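Local structure of pesticidal crystal protein Cry4Aa (Bacillus thuringiensis, 2C9K) at residues 22-34 against 78-92. The protein lyses midgut epithelial cells of mosquito larvae by binding to them and, as a pore-forming three-domain delta-endotoxin, upsetting their osmotic balance. Numbering follows the deposited sequence.
Sequences PLGLALIGFGTLI and FNVISTYHNHLKTWE
Phe30 of helix 29-34 packs against Ile81, Tyr84 and His85 of helix 78-89, and the two helices run nearly antiparallel, 154° between their directions, in the helical bundle of the N-terminal domain, the pore-forming part of three-domain Cry toxins. Followed outward, its side chain passes from His85 at CB to Tyr84 and Ile81 at the ring. CB lies over one face of the His85 imidazole, 4.0 Å from the centroid of that ring, as a CH-pi contact. At the Phe30 rim, CE1 comes 3.5 Å from Tyr84 CE2; the two rings meet rim to rim with planes at 79°, neither covering the other's face. Over one face of the Phe30 ring, toward CD2 and CE2, sits Ile81 CG2, 4.2 Å from the centroid, a second CH-pi contact. CG is anti to the carbonyl carbon (chi1 -88°), and beyond the contact Leu149 of helix 140-164 also touches Phe30. The phenol of Tyr84 keeps its hydroxyl satisfied by a hydrogen bond to Gln156, while Ala26 CB meets the edge of its ring.

Toward Ile34 the same Ile81 methyl is shared, and Ile34 CG2 touches the rim of Phe78, 3.5 Å from CE1. Toward Pro22 the packing continues on Ala26 and Leu23: Leu88 spreads its two methyls, CD2 onto Ala26 CB and CD1 onto Leu23 CG. Leu27 CD1 lies 3.6 Å from Lys89 CB, and Leu27 O approaches the His85 imidazole edge at CE1. No hydrogen bond joins the two segments; apolar and aromatic contacts dominate. Trp91, whose ring also meets Phe160 edge-to-face, presents the edge of its indole to Pro22 and Leu23, with CZ3 3.8 Å from Leu23 CD1.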
ATOM      1  N   PRO A  22      24.206   7.337  12.016  1.00 59.66           N
ATOM      2  CA  PRO A  22      25.390   6.630  11.511  1.00 59.85           C
ATOM      3  C   PRO A  22      25.218   5.121  11.339  1.00 60.49           C
ATOM      4  O   PRO A  22      26.044   4.473  10.699  1.00 61.68           O
ATOM      5  CB  PRO A  22      26.453   6.961  12.552  1.00 59.04           C
ATOM      6  CG  PRO A  22      26.088   8.338  12.951  1.00 60.23           C
ATOM      7  CD  PRO A  22      24.585   8.250  13.108  1.00 60.09           C
ATOM      8  N   LEU A  23      24.159   4.557  11.913  1.00 59.96           N
ATOM      9  CA  LEU A  23      23.918   3.123  11.793  1.00 58.61           C
ATOM     10  C   LEU A  23      22.640   2.867  11.015  1.00 57.70           C
ATOM     11  O   LEU A  23      22.210   1.726  10.874  1.00 58.00           O
ATOM     12  CB  LEU A  23      23.823   2.468  13.174  1.00 59.72           C
ATOM     13  CG  LEU A  23      25.037   2.587  14.104  1.00 61.12           C
ATOM     14  CD1 LEU A  23      25.115   4.010  14.656  1.00 62.01           C
ATOM     15  CD2 LEU A  23      24.915   1.588  15.251  1.00 60.50           C
ATOM     16  N   GLY A  24      22.040   3.943  10.513  0.50 56.47           N
ATOM     17  CA  GLY A  24      20.818   3.837   9.735  0.50 54.97           C
ATOM     18  C   GLY A  24      19.761   2.906  10.299  0.50 54.26           C
ATOM     19  O   GLY A  24      19.746   2.610  11.496  0.50 53.75           O
ATOM     20  N   LEU A  25      18.875   2.445   9.420  1.00 53.73           N
ATOM     21  CA  LEU A  25      17.789   1.543   9.796  1.00 53.41           C
ATOM     22  C   LEU A  25      18.285   0.119  10.018  1.00 52.97           C
ATOM     23  O   LEU A  25      17.484  -0.806  10.139  1.00 52.13           O
ATOM     24  CB  LEU A  25      16.702   1.529   8.707  1.00 52.87           C
ATOM     25  CG  LEU A  25      15.812   2.752   8.457  1.00 52.32           C
ATOM     26  CD1 LEU A  25      16.641   3.936   7.989  1.00 51.74           C
ATOM     27  CD2 LEU A  25      14.766   2.392   7.409  1.00 51.43           C
ATOM     28  N   ALA A  26      19.603  -0.051  10.070  1.00 53.02           N
ATOM     29  CA  ALA A  26      20.206  -1.367  10.266  1.00 53.50           C
ATOM     30  C   ALA A  26      20.144  -1.858  11.716  1.00 53.44           C
ATOM     31  O   ALA A  26      19.426  -2.805  12.027  1.00 53.76           O
ATOM     32  CB  ALA A  26      21.654  -1.349   9.782  1.00 52.61           C
ATOM     33  N   LEU A  27      20.896  -1.206  12.595  0.50 52.86           N
ATOM     34  CA  LEU A  27      20.952  -1.575  14.007  0.50 52.93           C
ATOM     35  C   LEU A  27      19.607  -1.912  14.662  0.50 53.09           C
ATOM     36  O   LEU A  27      19.519  -2.823  15.485  0.50 53.13           O
ATOM     37  CB  LEU A  27      21.623  -0.452  14.802  0.50 53.58           C
ATOM     38  CG  LEU A  27      21.760  -0.664  16.310  1.00 54.37           C
ATOM     39  CD1 LEU A  27      22.748  -1.792  16.596  1.00 54.76           C
ATOM     40  CD2 LEU A  27      22.220   0.631  16.952  1.00 55.06           C
ATOM     41  N   ILE A  28      18.565  -1.172  14.303  1.00 52.93           N
ATOM     42  CA  ILE A  28      17.245  -1.386  14.881  1.00 52.67           C
ATOM     43  C   ILE A  28      16.307  -2.146  13.955  1.00 52.90           C
ATOM     44  O   ILE A  28      15.732  -3.161  14.348  1.00 53.54           O
ATOM     45  CB  ILE A  28      16.595  -0.043  15.255  1.00 54.38           C
ATOM     46  CG1 ILE A  28      17.480   0.684  16.271  1.00 54.02           C
ATOM     47  CG2 ILE A  28      15.186  -0.266  15.789  1.00 53.46           C
ATOM     48  CD1 ILE A  28      17.898  -0.176  17.453  1.00 54.55           C
ATOM     49  N   GLY A  29      16.141  -1.641  12.735  1.00 52.22           N
ATOM     50  CA  GLY A  29      15.277  -2.303  11.771  1.00 50.56           C
ATOM     51  C   GLY A  29      15.662  -3.763  11.617  1.00 49.64           C
ATOM     52  O   GLY A  29      14.807  -4.622  11.412  1.00 50.66           O
ATOM     53  N   PHE A  30      16.956  -4.049  11.715  1.00 47.88           N
ATOM     54  CA  PHE A  30      17.430  -5.417  11.600  1.00 46.02           C
ATOM     55  C   PHE A  30      17.016  -6.216  12.815  1.00 45.26           C
ATOM     56  O   PHE A  30      16.711  -7.401  12.706  1.00 46.06           O
ATOM     57  CB  PHE A  30      18.944  -5.444  11.456  1.00 45.59           C
ATOM     58  CG  PHE A  30      19.412  -5.332  10.042  1.00 46.16           C
ATOM     59  CD1 PHE A  30      20.546  -4.600   9.729  1.00 44.34           C
ATOM     60  CD2 PHE A  30      18.730  -5.987   9.019  1.00 46.19           C
ATOM     61  CE1 PHE A  30      20.997  -4.523   8.418  1.00 45.97           C
ATOM     62  CE2 PHE A  30      19.173  -5.918   7.704  1.00 45.89           C
ATOM     63  CZ  PHE A  30      20.308  -5.186   7.399  1.00 45.55           C
ATOM     64  N   GLY A  31      17.001  -5.564  13.973  1.00 44.37           N
ATOM     65  CA  GLY A  31      16.611  -6.246  15.195  1.00 43.39           C
ATOM     66  C   GLY A  31      15.254  -6.905  15.032  1.00 43.99           C
ATOM     67  O   GLY A  31      14.913  -7.847  15.758  1.00 45.08           O
ATOM     68  N   THR A  32      14.481  -6.411  14.067  1.00 42.41           N
ATOM     69  CA  THR A  32      13.153  -6.941  13.794  1.00 40.53           C
ATOM     70  C   THR A  32      13.128  -7.792  12.535  1.00 38.86           C
ATOM     71  O   THR A  32      12.596  -8.902  12.535  1.00 38.46           O
ATOM     72  CB  THR A  32      12.142  -5.815  13.609  1.00 42.17           C
ATOM     73  OG1 THR A  32      12.053  -5.056  14.821  1.00 43.25           O
ATOM     74  CG2 THR A  32      10.768  -6.386  13.253  1.00 42.67           C
ATOM     75  N   LEU A  33      13.700  -7.266  11.461  1.00 36.83           N
ATOM     76  CA  LEU A  33      13.725  -7.985  10.197  1.00 35.30           C
ATOM     77  C   LEU A  33      14.348  -9.383  10.262  1.00 34.36           C
ATOM     78  O   LEU A  33      13.754 -10.335   9.763  1.00 36.28           O
ATOM     79  CB  LEU A  33      14.424  -7.140   9.133  1.00 34.47           C
ATOM     80  CG  LEU A  33      13.656  -5.863   8.787  1.00 34.66           C
ATOM     81  CD1 LEU A  33      14.451  -5.032   7.790  1.00 34.43           C
ATOM     82  CD2 LEU A  33      12.287  -6.226   8.230  1.00 33.41           C
ATOM     83  N   ILE A  34      15.523  -9.517  10.873  0.50 32.58           N
ATOM     84  CA  ILE A  34      16.175 -10.824  10.969  0.50 31.64           C
ATOM     85  C   ILE A  34      15.296 -11.887  11.636  0.50 30.74           C
ATOM     86  O   ILE A  34      15.130 -12.984  11.110  0.50 29.17           O
ATOM     87  CB  ILE A  34      17.506 -10.728  11.731  0.50 32.32           C
ATOM     88  CG1 ILE A  34      18.452  -9.781  11.000  1.00 33.03           C
ATOM     89  CG2 ILE A  34      18.151 -12.100  11.831  1.00 33.74           C
ATOM     90  CD1 ILE A  34      19.769  -9.567  11.721  1.00 34.59           C
ATOM     91  N   PHE A  78      21.177 -14.590   6.028  1.00 42.47           N
ATOM     92  CA  PHE A  78      21.118 -14.616   7.483  1.00 44.53           C
ATOM     93  C   PHE A  78      22.482 -14.387   8.121  1.00 45.91           C
ATOM     94  O   PHE A  78      22.655 -13.478   8.932  1.00 46.10           O
ATOM     95  CB  PHE A  78      20.548 -15.936   7.994  1.00 44.05           C
ATOM     96  CG  PHE A  78      20.549 -16.038   9.491  1.00 45.05           C
ATOM     97  CD1 PHE A  78      19.797 -15.152  10.259  1.00 45.78           C
ATOM     98  CD2 PHE A  78      21.345 -16.977  10.140  1.00 45.37           C
ATOM     99  CE1 PHE A  78      19.839 -15.195  11.655  1.00 44.91           C
ATOM    100  CE2 PHE A  78      21.394 -17.030  11.538  1.00 45.13           C
ATOM    101  CZ  PHE A  78      20.642 -16.137  12.294  1.00 44.59           C
ATOM    102  N   ASN A  79      23.451 -15.218   7.761  1.00 47.88           N
ATOM    103  CA  ASN A  79      24.788 -15.088   8.316  1.00 49.65           C
ATOM    104  C   ASN A  79      25.471 -13.798   7.877  1.00 50.00           C
ATOM    105  O   ASN A  79      26.148 -13.148   8.675  1.00 50.77           O
ATOM    106  CB  ASN A  79      25.638 -16.303   7.930  1.00 50.32           C
ATOM    107  CG  ASN A  79      25.441 -17.476   8.879  1.00 51.87           C
ATOM    108  OD1 ASN A  79      25.797 -18.610   8.563  1.00 54.10           O
ATOM    109  ND2 ASN A  79      24.884 -17.202  10.055  1.00 52.00           N
ATOM    110  N   VAL A  80      25.288 -13.417   6.617  1.00 49.25           N
ATOM    111  CA  VAL A  80      25.908 -12.200   6.114  1.00 49.33           C
ATOM    112  C   VAL A  80      25.295 -10.958   6.755  1.00 49.96           C
ATOM    113  O   VAL A  80      25.952  -9.924   6.877  1.00 51.33           O
ATOM    114  CB  VAL A  80      25.794 -12.099   4.573  1.00 48.99           C
ATOM    115  CG1 VAL A  80      26.380 -10.776   4.088  1.00 48.12           C
ATOM    116  CG2 VAL A  80      26.525 -13.268   3.923  1.00 46.25           C
ATOM    117  N   ILE A  81      24.038 -11.056   7.172  1.00 50.62           N
ATOM    118  CA  ILE A  81      23.372  -9.925   7.816  1.00 50.85           C
ATOM    119  C   ILE A  81      23.651  -9.935   9.322  1.00 49.85           C
ATOM    120  O   ILE A  81      23.828  -8.880   9.932  1.00 50.14           O
ATOM    121  CB  ILE A  81      21.826  -9.942   7.542  1.00 51.07           C
ATOM    122  CG1 ILE A  81      21.512  -9.171   6.259  1.00 50.29           C
ATOM    123  CG2 ILE A  81      21.062  -9.296   8.686  1.00 52.23           C
ATOM    124  CD1 ILE A  81      22.166  -9.725   5.025  1.00 51.62           C
ATOM    125  N   SER A  82      23.706 -11.126   9.911  0.50 48.83           N
ATOM    126  CA  SER A  82      23.966 -11.263  11.339  0.50 48.65           C
ATOM    127  C   SER A  82      25.331 -10.706  11.740  0.50 48.09           C
ATOM    128  O   SER A  82      25.444  -9.960  12.711  0.50 47.11           O
ATOM    129  CB  SER A  82      23.874 -12.731  11.747  0.50 49.75           C
ATOM    130  OG  SER A  82      22.568 -13.234  11.533  1.00 52.96           O
ATOM    131  N   THR A  83      26.367 -11.077  10.991  1.00 48.26           N
ATOM    132  CA  THR A  83      27.721 -10.609  11.269  1.00 47.75           C
ATOM    133  C   THR A  83      27.786  -9.091  11.119  1.00 48.13           C
ATOM    134  O   THR A  83      28.337  -8.393  11.971  1.00 48.81           O
ATOM    135  CB  THR A  83      28.743 -11.251  10.307  1.00 47.49           C
ATOM    136  OG1 THR A  83      28.692 -12.678  10.435  1.00 47.15           O
ATOM    137  CG2 THR A  83      30.148 -10.770  10.627  1.00 46.46           C
ATOM    138  N   TYR A  84      27.225  -8.590  10.026  1.00 47.96           N
ATOM    139  CA  TYR A  84      27.197  -7.158   9.766  1.00 48.22           C
ATOM    140  C   TYR A  84      26.486  -6.450  10.912  1.00 49.58           C
ATOM    141  O   TYR A  84      26.956  -5.429  11.422  1.00 49.79           O
ATOM    142  CB  TYR A  84      26.439  -6.873   8.470  1.00 47.04           C
ATOM    143  CG  TYR A  84      26.024  -5.426   8.321  1.00 44.47           C
ATOM    144  CD1 TYR A  84      26.916  -4.472   7.849  1.00 42.96           C
ATOM    145  CD2 TYR A  84      24.743  -5.007   8.685  1.00 42.22           C
ATOM    146  CE1 TYR A  84      26.552  -3.142   7.743  1.00 43.46           C
ATOM    147  CE2 TYR A  84      24.370  -3.677   8.585  1.00 42.16           C
ATOM    148  CZ  TYR A  84      25.280  -2.751   8.112  1.00 43.45           C
ATOM    149  OH  TYR A  84      24.926  -1.431   8.005  1.00 45.54           O
ATOM    150  N   HIS A  85      25.340  -6.999  11.300  1.00 50.00           N
ATOM    151  CA  HIS A  85      24.541  -6.427  12.372  1.00 50.93           C
ATOM    152  C   HIS A  85      25.306  -6.336  13.689  1.00 52.46           C
ATOM    153  O   HIS A  85      25.166  -5.356  14.421  1.00 53.23           O
ATOM    154  CB  HIS A  85      23.264  -7.249  12.568  1.00 48.53           C
ATOM    155  CG  HIS A  85      22.342  -6.693  13.608  1.00 46.93           C
ATOM    156  ND1 HIS A  85      21.891  -5.391  13.581  1.00 44.61           N
ATOM    157  CD2 HIS A  85      21.769  -7.269  14.690  1.00 46.32           C
ATOM    158  CE1 HIS A  85      21.077  -5.190  14.601  1.00 44.69           C
ATOM    159  NE2 HIS A  85      20.985  -6.314  15.289  1.00 45.14           N
ATOM    160  N   ASN A  86      26.116  -7.351  13.987  1.00 54.18           N
ATOM    161  CA  ASN A  86      26.890  -7.361  15.227  1.00 55.12           C
ATOM    162  C   ASN A  86      27.975  -6.291  15.231  1.00 56.91           C
ATOM    163  O   ASN A  86      28.015  -5.452  16.129  1.00 57.73           O
ATOM    164  CB  ASN A  86      27.532  -8.734  15.465  1.00 53.18           C
ATOM    165  CG  ASN A  86      26.509  -9.811  15.770  1.00 51.48           C
ATOM    166  OD1 ASN A  86      25.536  -9.577  16.485  1.00 50.97           O
ATOM    167  ND2 ASN A  86      26.738 -11.005  15.242  1.00 50.84           N
ATOM    168  N   HIS A  87      28.850  -6.320  14.230  1.00 58.27           N
ATOM    169  CA  HIS A  87      29.931  -5.344  14.138  1.00 59.57           C
ATOM    170  C   HIS A  87      29.400  -3.918  14.240  1.00 59.20           C
ATOM    171  O   HIS A  87      30.080  -3.018  14.744  1.00 58.37           O
ATOM    172  CB  HIS A  87      30.690  -5.531  12.824  1.00 61.15           C
ATOM    173  CG  HIS A  87      31.308  -6.887  12.678  1.00 63.09           C
ATOM    174  ND1 HIS A  87      32.166  -7.416  13.618  1.00 63.37           N
ATOM    175  CD2 HIS A  87      31.185  -7.823  11.710  1.00 63.90           C
ATOM    176  CE1 HIS A  87      32.546  -8.621  13.234  1.00 63.53           C
ATOM    177  NE2 HIS A  87      31.966  -8.893  12.080  1.00 64.12           N
ATOM    178  N   LEU A  88      28.180  -3.722  13.759  1.00 59.49           N
ATOM    179  CA  LEU A  88      27.545  -2.416  13.800  1.00 60.54           C
ATOM    180  C   LEU A  88      27.187  -2.120  15.248  1.00 60.92           C
ATOM    181  O   LEU A  88      27.583  -1.096  15.801  1.00 61.23           O
ATOM    182  CB  LEU A  88      26.289  -2.418  12.928  1.00 60.59           C
ATOM    183  CG  LEU A  88      25.578  -1.080  12.727  1.00 60.65           C
ATOM    184  CD1 LEU A  88      26.576   0.006  12.344  1.00 59.13           C
ATOM    185  CD2 LEU A  88      24.524  -1.248  11.647  1.00 60.94           C
ATOM    186  N   LYS A  89      26.433  -3.032  15.852  1.00 61.70           N
ATOM    187  CA  LYS A  89      26.028  -2.914  17.249  1.00 62.00           C
ATOM    188  C   LYS A  89      27.299  -2.814  18.085  1.00 62.37           C
ATOM    189  O   LYS A  89      27.364  -2.053  19.050  1.00 62.51           O
ATOM    190  CB  LYS A  89      25.207  -4.149  17.638  1.00 61.51           C
ATOM    191  CG  LYS A  89      25.107  -4.456  19.122  1.00 61.82           C
ATOM    192  CD  LYS A  89      24.333  -3.409  19.901  1.00 60.76           C
ATOM    193  CE  LYS A  89      23.820  -3.995  21.216  1.00 59.92           C
ATOM    194  NZ  LYS A  89      24.873  -4.697  22.014  1.00 56.82           N
ATOM    195  N   THR A  90      28.310  -3.583  17.686  1.00 63.43           N
ATOM    196  CA  THR A  90      29.605  -3.604  18.358  1.00 64.12           C
ATOM    197  C   THR A  90      30.324  -2.286  18.125  1.00 65.14           C
ATOM    198  O   THR A  90      31.298  -1.977  18.805  1.00 65.96           O
ATOM    199  CB  THR A  90      30.504  -4.746  17.819  1.00 63.54           C
ATOM    200  OG1 THR A  90      29.930  -6.012  18.163  1.00 64.12           O
ATOM    201  CG2 THR A  90      31.908  -4.656  18.401  1.00 63.06           C
ATOM    202  N   TRP A  91      29.843  -1.509  17.160  1.00 66.38           N
ATOM    203  CA  TRP A  91      30.465  -0.230  16.843  1.00 66.80           C
ATOM    204  C   TRP A  91      29.905   0.946  17.638  1.00 68.72           C
ATOM    205  O   TRP A  91      30.619   1.921  17.873  1.00 69.19           O
ATOM    206  CB  TRP A  91      30.329   0.083  15.355  1.00 64.02           C
ATOM    207  CG  TRP A  91      31.028   1.346  14.962  1.00 60.52           C
ATOM    208  CD1 TRP A  91      32.363   1.515  14.796  1.00 59.36           C
ATOM    209  CD2 TRP A  91      30.426   2.617  14.694  1.00 59.00           C
ATOM    210  NE1 TRP A  91      32.640   2.810  14.434  1.00 57.54           N
ATOM    211  CE2 TRP A  91      31.467   3.510  14.365  1.00 57.94           C
ATOM    212  CE3 TRP A  91      29.108   3.089  14.699  1.00 58.27           C
ATOM    213  CZ2 TRP A  91      31.235   4.847  14.042  1.00 57.94           C
ATOM    214  CZ3 TRP A  91      28.875   4.420  14.379  1.00 58.22           C
ATOM    215  CH2 TRP A  91      29.936   5.283  14.053  1.00 58.27           C
ATOM    216  N   GLU A  92      28.637   0.868  18.043  1.00 71.30           N
ATOM    217  CA  GLU A  92      28.038   1.972  18.791  1.00 73.64           C
ATOM    218  C   GLU A  92      28.376   1.977  20.278  1.00 74.16           C
ATOM    219  O   GLU A  92      29.498   2.299  20.646  1.00 74.29           O
ATOM    220  CB  GLU A  92      26.514   2.014  18.596  1.00 74.84           C
ATOM    221  CG  GLU A  92      25.752   0.773  19.032  1.00 76.89           C
ATOM    222  CD  GLU A  92      24.376   1.116  19.577  1.00 77.39           C
ATOM    223  OE1 GLU A  92      23.709   2.002  18.998  1.00 77.67           O
ATOM    224  OE2 GLU A  92      23.959   0.500  20.581  1.00 77.68           O
TER